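Local coordinates for putative signal transduction protein with CBS domains (Kribbella flavida, PDB 4NOC), which is of unknown function but carries a pair of CBS domains, modules that in many relatives bind adenine nucleotides and regulate the proteins they belong to, at residues A100-V105 / L125-K130; E11-V16 / A137-R142; P46-P51 / K93-Q98; S20-A25 / A87-R92; H5-A10 / V105-T110. All coordinates share one frame; numbering follows the deposited sequence.

Interaction 1 (A100-V105 / L125-K130); sequences AELPVV and LVAVVK
Ala127 O is gripped by two groups of the neighbouring strand. Val105 N donates to it at 2.9 Å, and the CA-H of Val104 makes a softer contact, with Val104 CA 3.3 Å from the same oxygen. One step back, Pro103 O takes the amide of Ala127, the distance from Ala127 N to Pro103 O being 3.0 Å. The ladder ends in a weak bond from Val129 N to Val105 O at 3.3 Å. This is parallel pairing, Val104 with Ala127 and Val105 with Val128, and it ties together the two strands of a beta-alpha-beta unit whose connecting helix is 111-121.

The side chains divide between the two faces of the sheet. On the face of Val104 and Ala127, Val104 CG1, held anti to its backbone N (chi1 177°), reaches Val129 CG2 at 3.6 Å. Near the start of the pairing, the tip of Leu102 slants across that of Leu125, Leu102 CD1 lying 3.6 Å from Leu125 CD2. On the face of Val105 and Val128, Val105 spreads its branches: CG1 meets Val126 CG2 at 3.9 Å, the two side chains crossing at about a right angle, while CG2 turns to the methyl CG2 of Val128. Ile117 and Met118 of helix 111-121 cover Val105 and Val126, whereas Pro46 and Val49 of strand 46-51 lie against Leu102. Directional bonding across the contact therefore belongs to the backbone, and aliphatic groups, most of them branched, pack on both faces without any polar demand of their own.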
# COMPACT_ATOMS: atom_id res chain seq x y z
N ALA A 100 -10.23 -8.11 -2.71
CA ALA A 100 -10.56 -6.87 -2.02
C ALA A 100 -11.55 -6.08 -2.85
O ALA A 100 -11.41 -5.98 -4.07
CB ALA A 100 -9.31 -6.05 -1.78
N GLU A 101 -12.57 -5.55 -2.19
CA GLU A 101 -13.45 -4.56 -2.80
C GLU A 101 -12.62 -3.33 -3.09
O GLU A 101 -11.64 -3.05 -2.39
CB GLU A 101 -14.59 -4.19 -1.86
CG GLU A 101 -15.71 -5.23 -1.76
CD GLU A 101 -16.66 -5.19 -2.94
OE1 GLU A 101 -17.54 -6.07 -3.03
OE2 GLU A 101 -16.53 -4.27 -3.79
N LEU A 102 -12.99 -2.60 -4.13
CA LEU A 102 -12.31 -1.36 -4.46
C LEU A 102 -13.33 -0.27 -4.36
O LEU A 102 -14.19 -0.15 -5.22
CB LEU A 102 -11.74 -1.45 -5.87
CG LEU A 102 -11.21 -0.16 -6.50
CD1 LEU A 102 -10.11 0.45 -5.65
CD2 LEU A 102 -10.73 -0.42 -7.93
N PRO A 103 -13.26 0.52 -3.28
CA PRO A 103 -14.29 1.56 -3.17
C PRO A 103 -14.07 2.57 -4.28
O PRO A 103 -12.92 2.86 -4.62
CB PRO A 103 -14.02 2.20 -1.80
CG PRO A 103 -13.04 1.25 -1.09
CD PRO A 103 -12.27 0.60 -2.19
N VAL A 104 -15.15 3.08 -4.85
CA VAL A 104 -15.12 4.00 -5.98
C VAL A 104 -15.94 5.22 -5.57
O VAL A 104 -17.14 5.08 -5.28
CB VAL A 104 -15.84 3.39 -7.20
CG1 VAL A 104 -15.87 4.38 -8.36
CG2 VAL A 104 -15.20 2.06 -7.62
N VAL A 105 -15.30 6.39 -5.55
CA VAL A 105 -16.00 7.62 -5.17
C VAL A 105 -16.49 8.38 -6.42
O VAL A 105 -15.85 8.32 -7.47
CB VAL A 105 -15.10 8.55 -4.29
CG1 VAL A 105 -14.60 7.79 -3.05
CG2 VAL A 105 -13.91 9.09 -5.07
N LEU A 125 -6.44 2.92 -1.23
CA LEU A 125 -6.84 3.85 -2.30
C LEU A 125 -8.32 3.70 -2.67
O LEU A 125 -8.98 2.72 -2.30
CB LEU A 125 -5.95 3.70 -3.56
CG LEU A 125 -5.98 2.47 -4.48
CD1 LEU A 125 -6.04 1.19 -3.70
CD2 LEU A 125 -7.13 2.52 -5.46
N VAL A 126 -8.85 4.70 -3.37
CA VAL A 126 -10.18 4.60 -3.97
C VAL A 126 -10.05 4.98 -5.44
O VAL A 126 -9.19 5.81 -5.79
CB VAL A 126 -11.23 5.53 -3.30
CG1 VAL A 126 -11.47 5.11 -1.85
CG2 VAL A 126 -10.79 7.01 -3.37
N ALA A 127 -10.86 4.36 -6.29
CA ALA A 127 -10.91 4.76 -7.69
C ALA A 127 -11.85 5.94 -7.78
O ALA A 127 -12.72 6.12 -6.92
CB ALA A 127 -11.38 3.61 -8.59
N VAL A 128 -11.66 6.75 -8.82
CA VAL A 128 -12.59 7.82 -9.10
C VAL A 128 -13.26 7.55 -10.43
O VAL A 128 -12.60 7.22 -11.43
CB VAL A 128 -11.90 9.19 -9.07
CG1 VAL A 128 -12.93 10.30 -9.12
CG2 VAL A 128 -11.09 9.33 -7.80
N VAL A 129 -14.59 7.65 -10.45
CA VAL A 129 -15.33 7.38 -11.67
C VAL A 129 -16.14 8.61 -12.09
O VAL A 129 -16.61 9.38 -11.24
CB VAL A 129 -16.20 6.09 -11.54
CG1 VAL A 129 -17.46 6.14 -12.42
CG2 VAL A 129 -15.36 4.87 -11.88
N LYS A 130 -16.22 8.83 -13.40
CA LYS A 130 -17.08 9.88 -13.97
C LYS A 130 -17.80 9.32 -15.20
O LYS A 130 -17.15 8.84 -16.14
CB LYS A 130 -16.26 11.12 -14.34
CG LYS A 130 -17.04 12.23 -15.07
CD LYS A 130 -16.18 13.50 -15.21
CE LYS A 130 -16.94 14.65 -15.89
NZ LYS A 130 -16.26 15.97 -15.69

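Interaction 2 (E11-V16 / A137-R142); sequences EQFPVV and AITASR. With SO4 (sulfate ion), chain G.
Glu11 and Ala137 form a single antiparallel hydrogen-bonded pair, in which Glu11 N and Ala137 O are 2.8 Å apart and the return bond, from Ala137 N to Glu11 O, is equally short. Beyond it, the CB of Phe13 points toward 137-142, and its ring atom CD1 comes to 3.8 Å from Ala137 CB, with CE1 the same distance from Thr139 CG2.

The other side-chain contact is a stack of charged planes. The Glu11 carboxylate and the Arg142 guanidinium lie only 4° from parallel, and Glu11 OE2 sits over one guanidinium face toward its rim, 3.8 Å from Arg142 NE. This long salt bridge acts through charge, because no N-H points at the oxygen; NE donates instead to Met9 O. A bend at chi2 (63°) after CG turns Arg142 CD back against the glutamate, 3.7 Å from Glu11 CD. The other oxygen, OE1, forms a salt bridge with Arg33 of the second subunit, the stronger of the two partners, so two positive groups probably share the carboxylate. A leucine in place of Arg142 would probably leave Glu11 without its stacked cation and Met9 O without its side-chain donor.

Thr139 OG1 caps helix 140-147 by accepting from Arg142 N, strand 125-130 flanks strand 133-139 through Ile138, and Phe13 packs on Ile38 of strand 36-40, the central strand of the first sheet.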
# COMPACT_ATOMS: atom_id res chain seq x y z
N GLU A 11 -5.37 10.95 -9.35
CA GLU A 11 -4.19 10.90 -10.20
C GLU A 11 -4.30 9.70 -11.13
O GLU A 11 -5.01 8.74 -10.83
CB GLU A 11 -2.93 10.82 -9.35
CG GLU A 11 -2.71 12.09 -8.57
CD GLU A 11 -1.62 11.96 -7.56
OE1 GLU A 11 -1.61 10.92 -6.87
OE2 GLU A 11 -0.78 12.88 -7.45
N GLN A 12 -3.59 9.76 -12.25
CA GLN A 12 -3.60 8.68 -13.22
C GLN A 12 -2.99 7.45 -12.57
O GLN A 12 -1.98 7.56 -11.89
CB GLN A 12 -2.76 9.06 -14.43
CG GLN A 12 -3.40 10.13 -15.31
CD GLN A 12 -4.24 9.53 -16.42
OE1 GLN A 12 -5.06 8.64 -16.18
NE2 GLN A 12 -4.03 10.01 -17.64
N PHE A 13 -3.60 6.29 -12.80
CA PHE A 13 -3.17 5.05 -12.16
C PHE A 13 -3.32 3.93 -13.20
O PHE A 13 -4.35 3.84 -13.86
CB PHE A 13 -4.10 4.76 -10.98
CG PHE A 13 -3.41 4.22 -9.75
CD1 PHE A 13 -2.89 5.08 -8.80
CD2 PHE A 13 -3.33 2.85 -9.53
CE1 PHE A 13 -2.28 4.58 -7.66
CE2 PHE A 13 -2.71 2.34 -8.39
CZ PHE A 13 -2.19 3.21 -7.45
N PRO A 14 -2.30 3.08 -13.37
CA PRO A 14 -2.48 2.08 -14.43
C PRO A 14 -3.53 1.01 -14.10
O PRO A 14 -3.72 0.57 -12.95
CB PRO A 14 -1.09 1.46 -14.59
CG PRO A 14 -0.34 1.86 -13.39
CD PRO A 14 -0.94 3.10 -12.82
N VAL A 15 -4.22 0.62 -15.16
CA VAL A 15 -5.37 -0.24 -15.10
C VAL A 15 -5.07 -1.45 -15.98
O VAL A 15 -4.40 -1.30 -17.02
CB VAL A 15 -6.60 0.54 -15.63
CG1 VAL A 15 -7.70 -0.37 -16.07
CG2 VAL A 15 -7.09 1.54 -14.57
N VAL A 16 -5.51 -2.64 -15.57
CA VAL A 16 -5.44 -3.82 -16.44
C VAL A 16 -6.75 -4.59 -16.42
O VAL A 16 -7.49 -4.56 -15.42
CB VAL A 16 -4.30 -4.80 -16.03
CG1 VAL A 16 -2.92 -4.19 -16.24
CG2 VAL A 16 -4.49 -5.27 -14.58
N ALA A 137 -7.21 7.56 -9.60
CA ALA A 137 -7.34 7.04 -8.24
C ALA A 137 -6.84 8.05 -7.21
O ALA A 137 -6.12 9.00 -7.56
CB ALA A 137 -6.59 5.73 -8.09
N ILE A 138 -7.25 7.86 -5.96
CA ILE A 138 -6.78 8.68 -4.85
C ILE A 138 -6.26 7.75 -3.77
O ILE A 138 -7.03 7.01 -3.14
CB ILE A 138 -7.92 9.51 -4.25
CG1 ILE A 138 -8.58 10.38 -5.31
CG2 ILE A 138 -7.41 10.40 -3.11
CD1 ILE A 138 -9.88 10.97 -4.86
N THR A 139 -4.94 7.76 -3.56
CA THR A 139 -4.35 6.92 -2.53
C THR A 139 -4.47 7.61 -1.18
O THR A 139 -4.74 8.80 -1.10
CB THR A 139 -2.87 6.71 -2.76
OG1 THR A 139 -2.21 7.98 -2.72
CG2 THR A 139 -2.63 6.05 -4.12
N ALA A 140 -4.24 6.84 -0.12
CA ALA A 140 -4.21 7.38 1.23
C ALA A 140 -3.18 8.53 1.32
O ALA A 140 -3.48 9.56 1.90
CB ALA A 140 -3.90 6.25 2.25
N SER A 141 -1.99 8.36 0.74
CA SER A 141 -0.96 9.41 0.87
C SER A 141 -1.33 10.66 0.05
O SER A 141 -0.99 11.78 0.41
CB SER A 141 0.45 8.90 0.54
OG SER A 141 0.64 8.67 -0.84
N ARG A 142 -2.07 10.45 -1.04
CA ARG A 142 -2.51 11.57 -1.85
C ARG A 142 -3.51 12.40 -1.05
O ARG A 142 -3.46 13.64 -1.05
CB ARG A 142 -3.09 11.07 -3.19
CG ARG A 142 -3.91 12.10 -3.98
CD ARG A 142 -3.07 13.31 -4.42
NE ARG A 142 -3.76 14.15 -5.41
CZ ARG A 142 -3.32 15.35 -5.81
NH1 ARG A 142 -2.20 15.88 -5.31
NH2 ARG A 142 -4.01 16.03 -6.72
S SO4 G . -6.73 6.03 -14.92
O1 SO4 G . -5.81 6.77 -14.08
O2 SO4 G . -7.68 6.94 -15.55
O3 SO4 G . -5.98 5.34 -15.97
O4 SO4 G . -7.43 5.07 -14.07

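Interaction 3 (P46-P51 / K93-Q98); sequences PHSVLP and KLLPSQ. With SO4 (sulfate ion), chain F.
A classic beta bulge at His47 and Ser48, both facing Val39 on the adjacent strand, presents the side of strand 46-51 on which Leu95 rests. The contact joins this last strand of the first three-stranded sheet to the chain that leaves helix 91-94 toward strand 104-106.

Leu95 carries most of it, and its two methyls part company. CD1 comes to the edge of the His47 imidazole, near the ring plane, at 3.9 Å from His47 CE1, and also touches Ser48 CB. CD2 settles over the strand backbone, 3.9 Å from Val49 O, and reaches Leu50 CD1 at 4.1 Å. Leu50 uses its other branch for the neighbouring leucine: its CD2 meets Leu94 CD1 at 3.9 Å, the side chains slanting across one another. CG of Leu50 is anti to its backbone N (chi1 172°), which swings CG toward the leucine pair.

Helix 52-59 closes the surroundings, with Val55 against Leu50 and Phe58 against Leu94. Ser48 OG is hydrogen-bonded to Ala100 O, just downstream of the leucines, and Leu94 O accepts from Gln54 NE2. The two segments thus meet through apolar packing, methyl against methyl and methyl against ring edge, and the polar atoms Ser48 OG and Leu94 O find their partners outside it.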
# COMPACT_ATOMS: atom_id res chain seq x y z
N PRO A 46 -14.58 -0.88 -12.56
CA PRO A 46 -13.69 -1.17 -11.43
C PRO A 46 -14.11 -2.50 -10.83
O PRO A 46 -15.31 -2.80 -10.75
CB PRO A 46 -13.98 -0.03 -10.45
CG PRO A 46 -15.25 0.64 -10.97
CD PRO A 46 -15.19 0.46 -12.44
N HIS A 47 -13.13 -3.30 -10.44
CA HIS A 47 -13.39 -4.66 -9.98
C HIS A 47 -12.61 -4.87 -8.69
O HIS A 47 -13.19 -5.15 -7.63
CB HIS A 47 -13.01 -5.65 -11.11
CG HIS A 47 -13.20 -7.09 -10.77
ND1 HIS A 47 -12.22 -7.85 -10.15
CD2 HIS A 47 -14.22 -7.95 -11.02
CE1 HIS A 47 -12.65 -9.09 -10.01
NE2 HIS A 47 -13.86 -9.18 -10.53
N SER A 48 -11.31 -4.64 -8.77
CA SER A 48 -10.44 -4.95 -7.65
C SER A 48 -9.10 -4.24 -7.81
O SER A 48 -8.84 -3.59 -8.83
CB SER A 48 -10.22 -6.46 -7.60
OG SER A 48 -9.95 -6.88 -6.29
N VAL A 49 -8.26 -4.36 -6.80
CA VAL A 49 -6.88 -3.90 -6.88
C VAL A 49 -6.02 -5.15 -6.87
O VAL A 49 -6.35 -6.10 -6.16
CB VAL A 49 -6.50 -3.04 -5.66
CG1 VAL A 49 -5.03 -2.58 -5.74
CG2 VAL A 49 -7.40 -1.84 -5.58
N LEU A 50 -4.94 -5.16 -7.66
CA LEU A 50 -3.96 -6.24 -7.62
C LEU A 50 -2.66 -5.70 -7.01
O LEU A 50 -1.85 -5.08 -7.69
CB LEU A 50 -3.68 -6.81 -9.01
CG LEU A 50 -2.52 -7.82 -9.10
CD1 LEU A 50 -2.78 -9.01 -8.18
CD2 LEU A 50 -2.25 -8.30 -10.53
N PRO A 51 -2.47 -5.94 -5.70
CA PRO A 51 -1.22 -5.49 -5.06
C PRO A 51 -0.02 -6.35 -5.48
O PRO A 51 -0.20 -7.55 -5.70
CB PRO A 51 -1.51 -5.66 -3.55
CG PRO A 51 -2.65 -6.65 -3.48
CD PRO A 51 -3.43 -6.56 -4.77
N LYS A 93 -6.64 -14.89 -12.35
CA LYS A 93 -6.09 -16.00 -11.56
C LYS A 93 -5.08 -15.53 -10.51
O LYS A 93 -4.83 -16.23 -9.53
CB LYS A 93 -5.45 -17.05 -12.48
CG LYS A 93 -6.37 -18.17 -12.91
N LEU A 94 -4.50 -14.36 -10.73
CA LEU A 94 -3.56 -13.78 -9.77
C LEU A 94 -4.28 -13.26 -8.53
O LEU A 94 -3.69 -13.16 -7.45
CB LEU A 94 -2.79 -12.61 -10.42
CG LEU A 94 -1.90 -12.95 -11.61
CD1 LEU A 94 -1.24 -11.70 -12.13
CD2 LEU A 94 -0.86 -13.93 -11.17
N LEU A 95 -5.56 -12.91 -8.67
CA LEU A 95 -6.30 -12.33 -7.56
C LEU A 95 -6.50 -13.37 -6.45
O LEU A 95 -6.45 -14.57 -6.71
CB LEU A 95 -7.63 -11.76 -8.03
CG LEU A 95 -7.58 -10.55 -8.96
CD1 LEU A 95 -9.00 -10.17 -9.39
CD2 LEU A 95 -6.89 -9.37 -8.28
N PRO A 96 -6.70 -12.91 -5.21
CA PRO A 96 -7.02 -13.84 -4.12
C PRO A 96 -8.43 -14.39 -4.29
O PRO A 96 -9.20 -13.81 -5.06
CB PRO A 96 -6.94 -12.96 -2.87
CG PRO A 96 -7.23 -11.54 -3.37
CD PRO A 96 -6.62 -11.50 -4.75
N SER A 97 -8.75 -15.48 -3.60
CA SER A 97 -10.07 -16.12 -3.71
C SER A 97 -11.20 -15.17 -3.32
O SER A 97 -12.27 -15.20 -3.93
CB SER A 97 -10.14 -17.40 -2.89
N GLN A 98 -10.97 -14.33 -2.32
CA GLN A 98 -11.91 -13.27 -1.97
C GLN A 98 -11.29 -11.88 -2.21
O GLN A 98 -10.78 -11.25 -1.28
CB GLN A 98 -12.36 -13.40 -0.51
S SO4 F . -6.22 -16.44 -1.09
O1 SO4 F . -6.72 -15.31 -0.31
O2 SO4 F . -7.14 -16.72 -2.19
O3 SO4 F . -4.90 -16.14 -1.65
O4 SO4 F . -6.14 -17.60 -0.22

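Interaction 4 (S20-A25 / A87-R92); sequences SDAREA and AGVTVR
Val89 O and Ser20 O each accept an amide from the opposite segment, bridging the backbones around Asp21 and Thr90. Ala22 N lies 2.8 Å from Val89 O, and Val91 N lies 3.0 Å from Ser20 O. The latter oxygen also receives the CA-H of Thr90, with Thr90 CA at 3.2 Å. Small apolar groups fill in beside these bonds: Ala22 CB meets Val89 CG1 at 3.7 Å, and Ala25 CB, one helical turn on, meets Val91 CG2 at 3.9 Å. The same Val91 methyl lies 3.5 Å from Ser20 OG, a hydroxyl bonded to Gly17 O.

Behind this layer stands the start of helix 22-31. Asp21 occupies its N-cap position, with CG anti to the backbone N (chi1 176°), and Asp21 OD2 accepts from Glu24 N at 2.7 Å on its anti side, 21° out of the carboxylate plane. Further out, Arg92 forms a salt bridge with Asp19, while Leu37 and Val39 of strand 36-40 pack on Ala25 and Val91.

The first turn of one helix and the approach to another, 91-94, are therefore joined by paired amide bonds, and Ala22, with only a methyl to place, fits its CB at 3.1 Å from Val89 O.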
# COMPACT_ATOMS: atom_id res chain seq x y z
N SER A 20 -6.73 -9.99 -19.02
CA SER A 20 -5.45 -9.70 -19.65
C SER A 20 -4.30 -10.56 -19.08
O SER A 20 -4.42 -11.20 -18.03
CB SER A 20 -5.13 -8.20 -19.57
OG SER A 20 -4.88 -7.80 -18.25
N ASP A 21 -3.19 -10.58 -19.81
CA ASP A 21 -2.08 -11.47 -19.53
C ASP A 21 -1.40 -11.22 -18.18
O ASP A 21 -1.01 -10.10 -17.86
CB ASP A 21 -1.07 -11.37 -20.68
CG ASP A 21 0.18 -12.20 -20.43
OD1 ASP A 21 0.13 -13.43 -20.66
OD2 ASP A 21 1.21 -11.61 -20.03
N ALA A 22 -1.25 -12.27 -17.38
CA ALA A 22 -0.60 -12.16 -16.07
C ALA A 22 0.83 -11.62 -16.15
O ALA A 22 1.19 -10.71 -15.40
CB ALA A 22 -0.62 -13.50 -15.32
N ARG A 23 1.63 -12.20 -17.04
CA ARG A 23 3.03 -11.79 -17.19
C ARG A 23 3.13 -10.29 -17.43
O ARG A 23 3.86 -9.59 -16.74
CB ARG A 23 3.72 -12.56 -18.32
CG ARG A 23 5.11 -12.05 -18.68
CD ARG A 23 6.14 -12.38 -17.60
NE ARG A 23 7.47 -11.88 -17.93
CZ ARG A 23 8.59 -12.28 -17.32
N GLU A 24 2.34 -9.80 -18.39
CA GLU A 24 2.32 -8.38 -18.71
C GLU A 24 2.02 -7.49 -17.50
O GLU A 24 2.65 -6.44 -17.32
CB GLU A 24 1.34 -8.10 -19.85
CG GLU A 24 1.40 -6.66 -20.31
CD GLU A 24 0.71 -6.38 -21.63
OE1 GLU A 24 0.24 -7.33 -22.31
OE2 GLU A 24 0.65 -5.19 -21.99
N ALA A 25 1.05 -7.90 -16.69
CA ALA A 25 0.71 -7.14 -15.49
C ALA A 25 1.89 -7.11 -14.52
O ALA A 25 2.18 -6.08 -13.91
CB ALA A 25 -0.52 -7.76 -14.81
N ALA A 87 2.56 -18.42 -17.72
CA ALA A 87 2.12 -18.73 -19.08
C ALA A 87 0.66 -19.17 -19.11
O ALA A 87 0.25 -20.07 -18.37
CB ALA A 87 3.00 -19.81 -19.69
N GLY A 88 -0.13 -18.54 -19.98
CA GLY A 88 -1.53 -18.89 -20.14
C GLY A 88 -2.39 -18.38 -18.99
O GLY A 88 -3.61 -18.64 -18.95
N VAL A 89 -1.78 -17.63 -18.08
CA VAL A 89 -2.45 -17.20 -16.87
C VAL A 89 -2.90 -15.75 -17.02
O VAL A 89 -2.19 -14.93 -17.60
CB VAL A 89 -1.51 -17.34 -15.65
CG1 VAL A 89 -2.11 -16.74 -14.38
CG2 VAL A 89 -1.13 -18.81 -15.44
N THR A 90 -4.08 -15.43 -16.48
CA THR A 90 -4.64 -14.09 -16.58
C THR A 90 -4.67 -13.43 -15.22
O THR A 90 -4.54 -14.11 -14.19
CB THR A 90 -6.07 -14.12 -17.10
OG1 THR A 90 -6.92 -14.72 -16.12
CG2 THR A 90 -6.14 -14.94 -18.38
N VAL A 91 -4.84 -12.12 -15.23
CA VAL A 91 -4.92 -11.32 -14.02
C VAL A 91 -5.94 -11.88 -13.05
O VAL A 91 -5.71 -11.89 -11.85
CB VAL A 91 -5.27 -9.86 -14.35
CG1 VAL A 91 -5.56 -9.10 -13.09
CG2 VAL A 91 -4.09 -9.21 -15.10
N ARG A 92 -7.03 -12.39 -13.60
CA ARG A 92 -8.09 -12.98 -12.80
C ARG A 92 -7.56 -14.06 -11.85
O ARG A 92 -7.98 -14.14 -10.70
CB ARG A 92 -9.17 -13.57 -13.72
CG ARG A 92 -10.32 -14.21 -12.97
CD ARG A 92 -11.21 -15.04 -13.89
NE ARG A 92 -11.62 -14.27 -15.06
CZ ARG A 92 -12.74 -13.54 -15.12
NH1 ARG A 92 -13.03 -12.87 -16.23
NH2 ARG A 92 -13.56 -13.48 -14.08

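Interaction 5 (H5-A10 / V105-T110); sequences HGEQMA and VKHDDT. With SO4 (sulfate ion), chain E.
His5 lays its imidazole against the turn at 107-109, with Asp108 O 3.6 Å above the ring plane and over its centre. Here the packing is close: His5 CB is 3.4 Å from His107 O, and a CB on Gly6 would come tight against Lys106 O. Gly6 N donates to Asp109 O at 2.9 Å, and Glu7 N to His107 O at 3.0 Å. An alanine in place of His5 would probably leave Asp108 O without its ring cover and open a gap beside the methyl of Thr110.

The acceptors belong to a type I beta turn, Lys106 to Asp109, that follows strand 104-106 in the second CBS domain, and they meet the first amides of helix 6-9, whose N-cap position is His5.

Towards Glu7 and the surface the contact is looser. Glu7 and His107 run side by side and point the same way, with Glu7 OE1 at the imidazole edge, 3.7 Å from His107 CD2, and the planes 84° apart; the carboxylate's salt bridge goes to Lys130. On the ND1 side of the same ring a sulfate, probably from the crystallisation liquor, accepts from His107 N at 3.1 Å through its O3.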
# COMPACT_ATOMS: atom_id res chain seq x y z
N HIS A 5 -12.82 18.65 -6.03
CA HIS A 5 -13.63 17.44 -5.98
C HIS A 5 -12.80 16.21 -6.29
O HIS A 5 -11.62 16.33 -6.62
CB HIS A 5 -14.83 17.55 -6.91
CG HIS A 5 -15.85 18.55 -6.46
ND1 HIS A 5 -16.66 19.24 -7.33
CD2 HIS A 5 -16.18 18.98 -5.22
CE1 HIS A 5 -17.45 20.04 -6.65
NE2 HIS A 5 -17.19 19.91 -5.36
N GLY A 6 -13.40 15.03 -6.15
CA GLY A 6 -12.71 13.77 -6.42
C GLY A 6 -12.00 13.78 -7.77
O GLY A 6 -10.88 13.27 -7.89
N GLU A 7 -12.63 14.40 -8.76
CA GLU A 7 -12.04 14.54 -10.09
C GLU A 7 -10.67 15.23 -10.07
O GLU A 7 -9.72 14.74 -10.68
CB GLU A 7 -12.99 15.31 -11.00
CG GLU A 7 -12.48 15.48 -12.42
CD GLU A 7 -13.54 16.02 -13.36
OE1 GLU A 7 -14.57 16.54 -12.88
OE2 GLU A 7 -13.34 15.93 -14.59
N GLN A 8 -10.57 16.36 -9.39
CA GLN A 8 -9.31 17.07 -9.30
C GLN A 8 -8.32 16.36 -8.38
O GLN A 8 -7.11 16.47 -8.59
CB GLN A 8 -9.53 18.49 -8.82
CG GLN A 8 -10.29 19.38 -9.80
CD GLN A 8 -11.77 19.01 -9.90
OE1 GLN A 8 -12.37 18.55 -8.94
NE2 GLN A 8 -12.34 19.20 -11.08
N MSE A 9 -8.82 15.65 -7.36
CA MSE A 9 -7.95 14.93 -6.42
C MSE A 9 -7.25 13.74 -7.07
O MSE A 9 -6.11 13.41 -6.73
CB MSE A 9 -8.74 14.45 -5.20
CG MSE A 9 -9.37 15.57 -4.37
SE MSE A 9 -10.62 14.83 -3.09
CE MSE A 9 -9.37 13.91 -1.95
N ALA A 10 -7.94 13.09 -8.00
CA ALA A 10 -7.46 11.82 -8.55
C ALA A 10 -6.18 12.00 -9.34
O ALA A 10 -5.94 13.06 -9.92
CB ALA A 10 -8.52 11.20 -9.43
N VAL A 105 -15.30 6.39 -5.55
CA VAL A 105 -16.00 7.62 -5.17
C VAL A 105 -16.49 8.38 -6.42
O VAL A 105 -15.85 8.32 -7.47
CB VAL A 105 -15.10 8.55 -4.29
CG1 VAL A 105 -14.60 7.79 -3.05
CG2 VAL A 105 -13.91 9.09 -5.07
N LYS A 106 -17.62 9.05 -6.30
CA LYS A 106 -18.14 9.86 -7.40
C LYS A 106 -17.21 11.03 -7.65
O LYS A 106 -16.69 11.63 -6.69
CB LYS A 106 -19.54 10.38 -7.08
CG LYS A 106 -20.58 9.27 -6.98
CD LYS A 106 -21.96 9.78 -6.57
CE LYS A 106 -22.87 8.60 -6.29
NZ LYS A 106 -24.30 8.98 -6.17
N HIS A 107 -17.04 11.38 -8.92
CA HIS A 107 -16.12 12.45 -9.30
C HIS A 107 -16.46 13.78 -8.63
O HIS A 107 -15.55 14.56 -8.35
CB HIS A 107 -16.10 12.63 -10.82
CG HIS A 107 -17.32 13.32 -11.36
ND1 HIS A 107 -18.53 12.67 -11.52
CD2 HIS A 107 -17.53 14.60 -11.74
CE1 HIS A 107 -19.42 13.52 -11.98
NE2 HIS A 107 -18.85 14.70 -12.12
N ASP A 108 -17.73 14.06 -8.37
CA ASP A 108 -18.04 15.33 -7.71
C ASP A 108 -18.10 15.29 -6.19
O ASP A 108 -18.54 16.27 -5.57
CB ASP A 108 -19.30 15.99 -8.27
CG ASP A 108 -20.46 15.03 -8.39
OD1 ASP A 108 -20.37 13.92 -7.81
OD2 ASP A 108 -21.45 15.39 -9.05
N ASP A 109 -17.64 14.20 -5.58
CA ASP A 109 -17.49 14.16 -4.13
C ASP A 109 -16.53 15.28 -3.67
O ASP A 109 -15.55 15.59 -4.36
CB ASP A 109 -16.87 12.84 -3.69
CG ASP A 109 -17.88 11.74 -3.57
OD1 ASP A 109 -19.09 11.99 -3.81
OD2 ASP A 109 -17.47 10.62 -3.21
N THR A 110 -16.79 15.83 -2.48
CA THR A 110 -15.88 16.83 -1.90
C THR A 110 -14.71 16.16 -1.23
O THR A 110 -14.72 14.94 -1.01
CB THR A 110 -16.58 17.69 -0.86
OG1 THR A 110 -17.00 16.86 0.23
CG2 THR A 110 -17.82 18.41 -1.48
S SO4 E . -20.61 9.89 -11.31
O1 SO4 E . -21.66 9.72 -10.32
O2 SO4 E . -21.14 10.63 -12.46
O3 SO4 E . -19.48 10.60 -10.70
O4 SO4 E . -20.17 8.58 -11.76

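In the fold
Interactions 1 and 5 share Val105 at the second CBS sheet, where Lys130 and Glu7 also tie them, while 3 and 4 gather at the first. Interaction 2 spans the two sheets: its Arg142 reaches Met9 of interaction 5, and its Val16 touches Val91 of interaction 4. Interaction 1 meets interaction 3 through Ser48 and Ala100 and where Leu102 packs on Val49, so the two domains touch there directly. Interactions 3 and 4 both use helix 91-94, Leu94 packing on Ala22, with centres about 12 Å apart. Interactions 4 and 5 lie on opposite sides of the chain's centre, about 31 Å apart between centres. The sulfates at 11-16, 93-98 and 105-110 mark no established ligand site.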